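Local coordinates for DNA topoisomerase 2-associated protein PAT1 (Saccharomyces cerevisiae, PDB 5LMG) that activates mRNA decapping and represses translation, its C-terminal domain binding a short peptide of the decapping enzyme Dcp2, at residues T307-E318 / I338-L349. The protein carries 2 engineered substitutions. Sequence-based numbering, arbitrary orientation.
Sequences TINEAETLQKKE and IIYNKEKLYQDL. With EDO (1,2-ethanediol), chain M.
Ala311 and Lys342 have the nearest CA atoms, 5.2 Å apart, where segments 307-318 and 338-349 run nearly antiparallel, their axes 9.0 Å apart at closest and their directions 153° apart. Alanine suits this point: its CB is small enough to sit between the backbones, yet still meets CE1 of the Tyr346 ring at 3.6 Å. Around it the helices mesh knobs into holes. Leu314 inserts among Ile338, Asn341, Lys342 and Leu345, its CD1 lying 3.9 Å from Leu345 CD1. Leu345 returns the fit, seated among Thr307, Glu310, Ala311 and Leu314; the branched ends of the leucines fill these four-residue holes. Near one end Ile308 CG1 meets Leu349 CD2 at 3.8 Å, while Leu349 also packs on Trp278 of helix 275-286.

Lys342 is a knob with a charged end. With CG set opposite the backbone N, the aliphatic carbons run past Ala311, Leu314 and Gln315 before a bend at chi3 (74°) delivers NZ to Glu318. There NZ donates to Glu318 OE1 at 2.9 Å, on the syn side and 18° out of the carboxylate plane, a salt bridge between side chains crossing nearly perpendicularly. The Glu318 carboxylate also lies against Ile339, CD to CG1 3.5 Å. Were Glu318 shortened to an alanine, the Lys342 ammonium would probably lose its mate and Ile339 part of its cover. The contact joins helices 290-322 and 329-355 as an antiparallel hairpin; with one hydrogen bond between the two segments, cohesion here probably rests mainly on interlocked hydrocarbon.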
# COMPACT_ATOMS: atom_id res chain seq x y z
N THR A 307 -6.10 -4.64 -19.09
CA THR A 307 -7.00 -3.61 -18.54
C THR A 307 -7.84 -2.97 -19.65
O THR A 307 -9.03 -2.74 -19.43
CB THR A 307 -6.23 -2.57 -17.69
OG1 THR A 307 -5.57 -3.25 -16.62
CG2 THR A 307 -7.13 -1.51 -17.09
N ILE A 308 -7.21 -2.64 -20.80
CA ILE A 308 -7.87 -2.07 -21.98
C ILE A 308 -8.94 -3.05 -22.50
O ILE A 308 -10.06 -2.62 -22.82
CB ILE A 308 -6.83 -1.66 -23.07
CG1 ILE A 308 -6.03 -0.40 -22.63
CG2 ILE A 308 -7.49 -1.45 -24.46
CD1 ILE A 308 -4.76 -0.15 -23.45
N ASN A 309 -8.61 -4.36 -22.55
CA ASN A 309 -9.55 -5.39 -23.01
C ASN A 309 -10.77 -5.47 -22.10
O ASN A 309 -11.89 -5.56 -22.60
CB ASN A 309 -8.88 -6.75 -23.15
CG ASN A 309 -7.85 -6.86 -24.26
OD1 ASN A 309 -7.94 -6.22 -25.32
ND2 ASN A 309 -6.89 -7.74 -24.07
N GLU A 310 -10.55 -5.39 -20.76
CA GLU A 310 -11.62 -5.42 -19.76
C GLU A 310 -12.54 -4.19 -19.92
O GLU A 310 -13.76 -4.34 -19.90
CB GLU A 310 -11.07 -5.52 -18.34
CG GLU A 310 -10.37 -6.84 -18.02
CD GLU A 310 -11.23 -8.09 -17.95
OE1 GLU A 310 -12.09 -8.17 -17.05
OE2 GLU A 310 -10.99 -9.01 -18.76
N ALA A 311 -11.94 -3.00 -20.14
CA ALA A 311 -12.66 -1.74 -20.34
C ALA A 311 -13.48 -1.80 -21.63
O ALA A 311 -14.64 -1.39 -21.60
CB ALA A 311 -11.68 -0.58 -20.38
N GLU A 312 -12.90 -2.35 -22.73
CA GLU A 312 -13.56 -2.51 -24.03
C GLU A 312 -14.71 -3.53 -23.97
O GLU A 312 -15.74 -3.30 -24.61
CB GLU A 312 -12.56 -2.81 -25.18
CG GLU A 312 -11.76 -1.59 -25.59
CD GLU A 312 -10.62 -1.73 -26.59
OE1 GLU A 312 -10.46 -2.82 -27.19
OE2 GLU A 312 -9.88 -0.74 -26.79
N THR A 313 -14.57 -4.62 -23.17
CA THR A 313 -15.65 -5.60 -22.95
C THR A 313 -16.83 -4.91 -22.23
O THR A 313 -17.98 -5.10 -22.63
CB THR A 313 -15.13 -6.85 -22.19
OG1 THR A 313 -14.18 -7.51 -23.03
CG2 THR A 313 -16.24 -7.85 -21.82
N LEU A 314 -16.54 -4.06 -21.21
CA LEU A 314 -17.56 -3.30 -20.49
C LEU A 314 -18.27 -2.28 -21.40
O LEU A 314 -19.48 -2.12 -21.29
CB LEU A 314 -16.99 -2.62 -19.24
CG LEU A 314 -16.69 -3.55 -18.06
CD1 LEU A 314 -15.81 -2.86 -17.06
CD2 LEU A 314 -17.98 -4.00 -17.37
N GLN A 315 -17.51 -1.62 -22.30
CA GLN A 315 -18.06 -0.65 -23.25
C GLN A 315 -19.05 -1.33 -24.23
O GLN A 315 -20.11 -0.77 -24.51
CB GLN A 315 -16.94 0.08 -24.00
CG GLN A 315 -17.43 1.28 -24.82
CD GLN A 315 -16.33 1.99 -25.58
OE1 GLN A 315 -15.34 1.39 -26.01
NE2 GLN A 315 -16.52 3.28 -25.79
N LYS A 316 -18.69 -2.53 -24.73
CA LYS A 316 -19.55 -3.34 -25.60
C LYS A 316 -20.86 -3.70 -24.86
O LYS A 316 -21.94 -3.53 -25.44
CB LYS A 316 -18.79 -4.60 -26.09
CG LYS A 316 -19.65 -5.64 -26.81
CD LYS A 316 -20.02 -6.80 -25.88
CE LYS A 316 -21.08 -7.68 -26.47
NZ LYS A 316 -21.38 -8.84 -25.57
N LYS A 317 -20.77 -4.16 -23.59
CA LYS A 317 -21.91 -4.55 -22.74
C LYS A 317 -22.85 -3.38 -22.54
O LYS A 317 -24.08 -3.54 -22.64
CB LYS A 317 -21.43 -5.08 -21.39
CG LYS A 317 -20.92 -6.51 -21.46
CD LYS A 317 -20.34 -6.99 -20.14
CE LYS A 317 -19.70 -8.35 -20.32
NZ LYS A 317 -19.08 -8.85 -19.07
N GLU A 318 -22.27 -2.18 -22.29
CA GLU A 318 -22.98 -0.92 -22.11
C GLU A 318 -23.81 -0.62 -23.37
O GLU A 318 -25.01 -0.40 -23.24
CB GLU A 318 -21.99 0.21 -21.83
CG GLU A 318 -22.66 1.54 -21.51
CD GLU A 318 -21.73 2.74 -21.43
OE1 GLU A 318 -20.58 2.58 -20.96
OE2 GLU A 318 -22.20 3.86 -21.74
N ILE A 338 -22.09 -1.03 -14.89
CA ILE A 338 -21.19 -1.24 -16.03
C ILE A 338 -20.39 0.03 -16.31
O ILE A 338 -19.16 -0.04 -16.39
CB ILE A 338 -21.92 -1.81 -17.29
CG1 ILE A 338 -22.38 -3.28 -17.05
CG2 ILE A 338 -21.03 -1.72 -18.54
CD1 ILE A 338 -23.41 -3.81 -18.01
N ILE A 339 -21.08 1.19 -16.42
CA ILE A 339 -20.49 2.52 -16.66
C ILE A 339 -19.48 2.87 -15.56
O ILE A 339 -18.39 3.36 -15.88
CB ILE A 339 -21.57 3.63 -16.87
CG1 ILE A 339 -22.46 3.31 -18.10
CG2 ILE A 339 -20.94 5.04 -16.99
CD1 ILE A 339 -23.82 4.05 -18.16
N TYR A 340 -19.84 2.61 -14.27
CA TYR A 340 -18.99 2.86 -13.10
C TYR A 340 -17.68 2.08 -13.19
O TYR A 340 -16.61 2.66 -12.99
CB TYR A 340 -19.72 2.57 -11.77
CG TYR A 340 -18.79 2.44 -10.58
CD1 TYR A 340 -18.24 3.56 -9.97
CD2 TYR A 340 -18.45 1.18 -10.08
CE1 TYR A 340 -17.36 3.44 -8.90
CE2 TYR A 340 -17.57 1.05 -9.00
CZ TYR A 340 -17.03 2.18 -8.42
OH TYR A 340 -16.16 2.06 -7.36
N ASN A 341 -17.77 0.77 -13.46
CA ASN A 341 -16.60 -0.10 -13.58
C ASN A 341 -15.75 0.21 -14.81
O ASN A 341 -14.52 0.15 -14.72
CB ASN A 341 -17.00 -1.57 -13.49
CG ASN A 341 -17.25 -1.96 -12.06
OD1 ASN A 341 -16.31 -2.06 -11.26
ND2 ASN A 341 -18.51 -2.10 -11.69
N LYS A 342 -16.38 0.64 -15.91
CA LYS A 342 -15.68 1.04 -17.14
C LYS A 342 -14.84 2.30 -16.88
O LYS A 342 -13.63 2.30 -17.16
CB LYS A 342 -16.67 1.26 -18.29
CG LYS A 342 -16.02 1.66 -19.62
CD LYS A 342 -17.04 2.27 -20.58
CE LYS A 342 -17.43 3.68 -20.19
NZ LYS A 342 -18.30 4.32 -21.20
N GLU A 343 -15.46 3.34 -16.31
CA GLU A 343 -14.80 4.62 -16.00
C GLU A 343 -13.70 4.45 -14.96
O GLU A 343 -12.68 5.13 -15.04
CB GLU A 343 -15.83 5.68 -15.58
CG GLU A 343 -16.69 6.15 -16.74
CD GLU A 343 -17.79 7.15 -16.43
OE1 GLU A 343 -18.14 7.33 -15.24
OE2 GLU A 343 -18.35 7.72 -17.40
N LYS A 344 -13.90 3.51 -14.01
CA LYS A 344 -12.93 3.21 -12.96
C LYS A 344 -11.62 2.72 -13.60
O LYS A 344 -10.56 3.23 -13.26
CB LYS A 344 -13.49 2.18 -11.96
CG LYS A 344 -12.53 1.92 -10.80
CD LYS A 344 -13.11 0.97 -9.75
CE LYS A 344 -12.19 0.82 -8.56
NZ LYS A 344 -10.90 0.16 -8.90
N LEU A 345 -11.71 1.73 -14.54
CA LEU A 345 -10.56 1.17 -15.26
C LEU A 345 -9.83 2.24 -16.08
O LEU A 345 -8.60 2.28 -16.03
CB LEU A 345 -10.98 -0.03 -16.16
CG LEU A 345 -11.50 -1.29 -15.45
CD1 LEU A 345 -12.04 -2.33 -16.45
CD2 LEU A 345 -10.44 -1.91 -14.52
N TYR A 346 -10.57 3.14 -16.76
CA TYR A 346 -10.03 4.26 -17.53
C TYR A 346 -9.18 5.17 -16.63
O TYR A 346 -8.03 5.46 -16.97
CB TYR A 346 -11.16 5.12 -18.14
CG TYR A 346 -11.91 4.55 -19.32
CD1 TYR A 346 -11.44 3.44 -20.02
CD2 TYR A 346 -13.09 5.14 -19.77
CE1 TYR A 346 -12.12 2.94 -21.13
CE2 TYR A 346 -13.77 4.66 -20.89
CZ TYR A 346 -13.29 3.54 -21.55
OH TYR A 346 -13.97 3.04 -22.63
N GLN A 347 -9.76 5.59 -15.48
CA GLN A 347 -9.16 6.49 -14.50
C GLN A 347 -7.92 5.89 -13.82
O GLN A 347 -6.93 6.61 -13.68
CB GLN A 347 -10.19 6.94 -13.45
CG GLN A 347 -11.26 7.90 -13.99
CD GLN A 347 -12.54 7.87 -13.18
OE1 GLN A 347 -12.56 7.48 -12.00
NE2 GLN A 347 -13.63 8.27 -13.80
N ASP A 348 -7.98 4.61 -13.40
CA ASP A 348 -6.86 3.93 -12.73
C ASP A 348 -5.66 3.81 -13.67
O ASP A 348 -4.54 4.13 -13.27
CB ASP A 348 -7.27 2.56 -12.16
CG ASP A 348 -8.27 2.61 -11.02
OD1 ASP A 348 -8.54 3.73 -10.50
OD2 ASP A 348 -8.80 1.54 -10.65
N LEU A 349 -5.91 3.42 -14.92
CA LEU A 349 -4.87 3.31 -15.94
C LEU A 349 -4.30 4.71 -16.31
O LEU A 349 -3.09 4.85 -16.38
CB LEU A 349 -5.38 2.54 -17.17
CG LEU A 349 -4.44 2.41 -18.38
CD1 LEU A 349 -3.12 1.71 -18.02
CD2 LEU A 349 -5.13 1.68 -19.52
C1 EDO M . -7.45 -6.20 -16.11
O1 EDO M . -6.57 -6.98 -15.31
C2 EDO M . -8.47 -5.40 -15.24
O2 EDO M . -7.88 -4.22 -14.72